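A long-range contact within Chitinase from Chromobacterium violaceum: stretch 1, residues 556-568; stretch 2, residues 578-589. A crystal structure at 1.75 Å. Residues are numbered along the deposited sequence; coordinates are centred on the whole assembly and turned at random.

Stretch 1 556-568: QRNYNGALAAPWL
Stretch 2 578-589: STEDEQSIAQKA

The side chain of R557 spans to the start of a helix and binds both its N-cap residue and a glutamine two positions on. R557 is extended (chi1 to chi3 all t, chi4 -80°). R557 NE donates to D581 OD2 at 2.8 Å and R557 NH2 to D581 OD1 at 3.1 Å, a salt bridge at the guanidinium edge. R557 NH2 also donates to Q583 OE1 at 2.8 Å. D581 (chi1 p) caps the helix, with D581 OD1 accepting from Q583 N at 3.2 Å.

Stretch 1 is a hairpin. Strand 556-560 pairs antiparallel with strand 565-568, joined by a turn in which A564 takes phi/psi 50/51. Helix 582-589 runs nearly parallel to the first strand; their axes come within 10.2 Å, with 17° between N-to-C directions.

Y559 (chi1 t, chi2 84°) points toward the helix. Q583 CG lies 3.8 Å from the Y559 ring centroid, over its face. Y559 OH donates to Q587 OE1 at 2.7 Å. Q587 NE2 donates to G561 O at 3.0 Å, so one amide ties strand and turn to the helix. A564 CB packs 3.4 Å from Q587 CD.

S578, ahead of the helix, forms an antiparallel, non-hydrogen-bonded bridge with W567, CA to CA 4.5 Å. T579 N donates to P566 O at 3.1 Å. The P566 ring packs beside the helix start, P566 CG 3.6 Å from S584 OG in van der Waals contact.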

# COMPACT_ATOMS: atom_id res chain seq x y z
N GLN A 556 -13.03 19.02 20.65
CA GLN A 556 -12.79 20.17 19.78
C GLN A 556 -12.05 19.76 18.52
O GLN A 556 -10.98 19.15 18.59
CB GLN A 556 -12.00 21.24 20.53
CG GLN A 556 -11.53 22.38 19.65
CD GLN A 556 -10.40 23.17 20.29
OE1 GLN A 556 -9.35 22.62 20.64
NE2 GLN A 556 -10.62 24.48 20.45
N ARG A 557 -12.59 20.09 17.35
CA ARG A 557 -11.89 19.77 16.11
C ARG A 557 -10.74 20.75 15.88
O ARG A 557 -10.90 21.96 16.01
CB ARG A 557 -12.84 19.78 14.91
CG ARG A 557 -12.15 19.43 13.59
CD ARG A 557 -13.14 19.43 12.44
NE ARG A 557 -12.51 19.13 11.16
CZ ARG A 557 -11.82 20.01 10.43
NH1 ARG A 557 -11.66 21.26 10.87
NH2 ARG A 557 -11.29 19.64 9.28
N ASN A 558 -9.59 20.18 15.55
CA ASN A 558 -8.39 20.93 15.21
C ASN A 558 -7.98 20.57 13.79
O ASN A 558 -8.30 19.49 13.31
CB ASN A 558 -7.25 20.60 16.17
CG ASN A 558 -7.41 21.26 17.51
OD1 ASN A 558 -6.68 22.20 17.84
ND2 ASN A 558 -8.36 20.78 18.30
N TYR A 559 -7.27 21.47 13.13
CA TYR A 559 -6.75 21.13 11.81
C TYR A 559 -5.38 21.75 11.63
O TYR A 559 -5.15 22.90 12.02
CB TYR A 559 -7.68 21.61 10.69
CG TYR A 559 -7.35 21.01 9.33
CD1 TYR A 559 -7.82 19.76 8.98
CD2 TYR A 559 -6.55 21.69 8.41
CE1 TYR A 559 -7.52 19.19 7.75
CE2 TYR A 559 -6.24 21.12 7.17
CZ TYR A 559 -6.74 19.87 6.85
OH TYR A 559 -6.46 19.30 5.63
N ASN A 560 -4.47 20.98 11.05
CA ASN A 560 -3.14 21.48 10.75
C ASN A 560 -2.90 21.35 9.24
O ASN A 560 -2.78 20.24 8.73
CB ASN A 560 -2.10 20.71 11.56
CG ASN A 560 -0.68 21.21 11.36
OD1 ASN A 560 -0.19 21.25 10.24
ND2 ASN A 560 -0.03 21.59 12.45
N GLY A 561 -2.84 22.48 8.54
CA GLY A 561 -2.69 22.46 7.09
C GLY A 561 -1.32 22.03 6.60
O GLY A 561 -1.17 21.58 5.47
N ALA A 562 -0.30 22.18 7.45
CA ALA A 562 1.04 21.72 7.10
C ALA A 562 1.06 20.19 7.02
O ALA A 562 1.82 19.61 6.26
CB ALA A 562 2.06 22.23 8.12
N LEU A 563 0.20 19.56 7.81
CA LEU A 563 0.12 18.10 7.86
C LEU A 563 -1.05 17.54 7.05
O LEU A 563 -1.11 16.34 6.80
CB LEU A 563 -0.02 17.64 9.32
CG LEU A 563 1.14 17.97 10.26
CD1 LEU A 563 0.75 17.79 11.73
CD2 LEU A 563 2.33 17.09 9.90
N ALA A 564 -1.96 18.42 6.65
CA ALA A 564 -3.28 18.05 6.13
C ALA A 564 -3.97 17.06 7.07
O ALA A 564 -4.45 16.01 6.64
CB ALA A 564 -3.17 17.47 4.71
N ALA A 565 -4.02 17.41 8.34
CA ALA A 565 -4.50 16.50 9.38
C ALA A 565 -5.51 17.16 10.31
O ALA A 565 -5.22 18.16 10.95
CB ALA A 565 -3.33 15.97 10.18
N PRO A 566 -6.73 16.59 10.38
CA PRO A 566 -7.69 16.98 11.41
C PRO A 566 -7.59 16.05 12.62
O PRO A 566 -7.16 14.90 12.49
CB PRO A 566 -9.04 16.82 10.71
CG PRO A 566 -8.81 15.70 9.70
CD PRO A 566 -7.30 15.63 9.42
N TRP A 567 -8.01 16.54 13.77
CA TRP A 567 -8.16 15.69 14.93
C TRP A 567 -9.14 16.28 15.92
O TRP A 567 -9.55 17.44 15.80
CB TRP A 567 -6.82 15.44 15.63
CG TRP A 567 -6.18 16.62 16.34
CD1 TRP A 567 -6.23 16.91 17.67
CD2 TRP A 567 -5.32 17.61 15.75
NE1 TRP A 567 -5.48 18.03 17.95
CE2 TRP A 567 -4.89 18.47 16.78
CE3 TRP A 567 -4.87 17.85 14.44
CZ2 TRP A 567 -4.05 19.56 16.55
CZ3 TRP A 567 -4.03 18.93 14.21
CH2 TRP A 567 -3.62 19.77 15.26
N LEU A 568 -9.52 15.45 16.87
CA LEU A 568 -10.33 15.89 17.99
C LEU A 568 -9.47 15.93 19.23
O LEU A 568 -8.76 14.97 19.52
CB LEU A 568 -11.52 14.96 18.20
CG LEU A 568 -12.49 14.85 17.03
CD1 LEU A 568 -13.55 13.81 17.37
CD2 LEU A 568 -13.12 16.21 16.75
N SER A 578 -7.15 10.99 16.15
CA SER A 578 -6.79 11.39 14.79
C SER A 578 -7.93 11.06 13.83
O SER A 578 -8.39 9.93 13.78
CB SER A 578 -5.51 10.68 14.33
OG SER A 578 -5.28 10.94 12.96
N THR A 579 -8.37 12.06 13.07
CA THR A 579 -9.50 11.86 12.17
C THR A 579 -9.13 12.11 10.71
O THR A 579 -7.99 12.45 10.38
CB THR A 579 -10.68 12.78 12.57
OG1 THR A 579 -10.27 14.15 12.53
CG2 THR A 579 -11.17 12.44 13.98
N GLU A 580 -10.10 11.91 9.84
CA GLU A 580 -9.95 12.17 8.41
C GLU A 580 -11.32 12.65 7.96
O GLU A 580 -12.31 11.95 8.16
CB GLU A 580 -9.51 10.91 7.66
CG GLU A 580 -9.19 11.12 6.17
CD GLU A 580 -7.79 11.65 5.94
OE1 GLU A 580 -7.45 12.74 6.45
OE2 GLU A 580 -7.00 10.98 5.25
N ASP A 581 -11.41 13.85 7.39
CA ASP A 581 -12.73 14.33 6.98
C ASP A 581 -12.65 15.16 5.71
O ASP A 581 -11.67 15.07 4.97
CB ASP A 581 -13.44 15.08 8.13
CG ASP A 581 -12.73 16.35 8.59
OD1 ASP A 581 -11.94 16.96 7.83
OD2 ASP A 581 -12.99 16.77 9.75
N GLU A 582 -13.69 15.95 5.43
CA GLU A 582 -13.77 16.56 4.10
C GLU A 582 -12.63 17.54 3.84
O GLU A 582 -12.20 17.70 2.69
CB GLU A 582 -15.12 17.25 3.92
CG GLU A 582 -16.27 16.26 3.89
CD GLU A 582 -17.57 16.83 4.42
OE1 GLU A 582 -17.88 16.65 5.63
OE2 GLU A 582 -18.30 17.45 3.62
N GLN A 583 -12.12 18.18 4.88
CA GLN A 583 -11.06 19.16 4.67
C GLN A 583 -9.76 18.47 4.27
O GLN A 583 -9.08 18.92 3.34
CB GLN A 583 -10.85 20.03 5.92
CG GLN A 583 -9.89 21.21 5.66
CD GLN A 583 -9.80 22.16 6.84
OE1 GLN A 583 -10.40 21.91 7.89
NE2 GLN A 583 -9.05 23.25 6.67
N SER A 584 -9.42 17.37 4.95
CA SER A 584 -8.17 16.69 4.65
C SER A 584 -8.26 15.88 3.37
O SER A 584 -7.29 15.80 2.61
CB SER A 584 -7.73 15.80 5.82
OG SER A 584 -8.74 14.87 6.22
N ILE A 585 -9.43 15.28 3.11
CA ILE A 585 -9.64 14.58 1.86
C ILE A 585 -9.52 15.55 0.68
O ILE A 585 -8.92 15.21 -0.34
CB ILE A 585 -11.02 13.85 1.83
CG1 ILE A 585 -11.03 12.68 2.83
CG2 ILE A 585 -11.34 13.33 0.43
CD1 ILE A 585 -9.93 11.64 2.59
N ALA A 586 -10.05 16.77 0.81
CA ALA A 586 -9.96 17.73 -0.29
C ALA A 586 -8.51 18.13 -0.54
O ALA A 586 -8.08 18.27 -1.69
CB ALA A 586 -10.81 18.96 -0.01
N GLN A 587 -7.77 18.32 0.55
CA GLN A 587 -6.36 18.68 0.45
C GLN A 587 -5.54 17.53 -0.19
O GLN A 587 -4.72 17.76 -1.07
CB GLN A 587 -5.81 19.06 1.84
CG GLN A 587 -4.35 19.54 1.82
CD GLN A 587 -3.93 20.33 3.05
OE1 GLN A 587 -4.69 20.51 4.00
NE2 GLN A 587 -2.68 20.82 3.03
N LYS A 588 -5.80 16.29 0.22
CA LYS A 588 -5.10 15.14 -0.37
C LYS A 588 -5.51 14.92 -1.82
O LYS A 588 -4.68 14.56 -2.66
CB LYS A 588 -5.36 13.88 0.45
CG LYS A 588 -4.64 13.92 1.80
CD LYS A 588 -4.92 12.67 2.62
CE LYS A 588 -4.23 12.75 3.99
NZ LYS A 588 -4.40 11.48 4.78
N ALA A 589 -6.79 15.16 -2.11
CA ALA A 589 -7.29 15.00 -3.47
C ALA A 589 -6.63 16.00 -4.41
O ALA A 589 -6.34 15.67 -5.56
CB ALA A 589 -8.81 15.16 -3.50
O HOH W 1 -10.44 23.79 9.81
O HOH W 2 -4.84 13.33 7.34
O HOH W 3 -4.96 13.37 11.88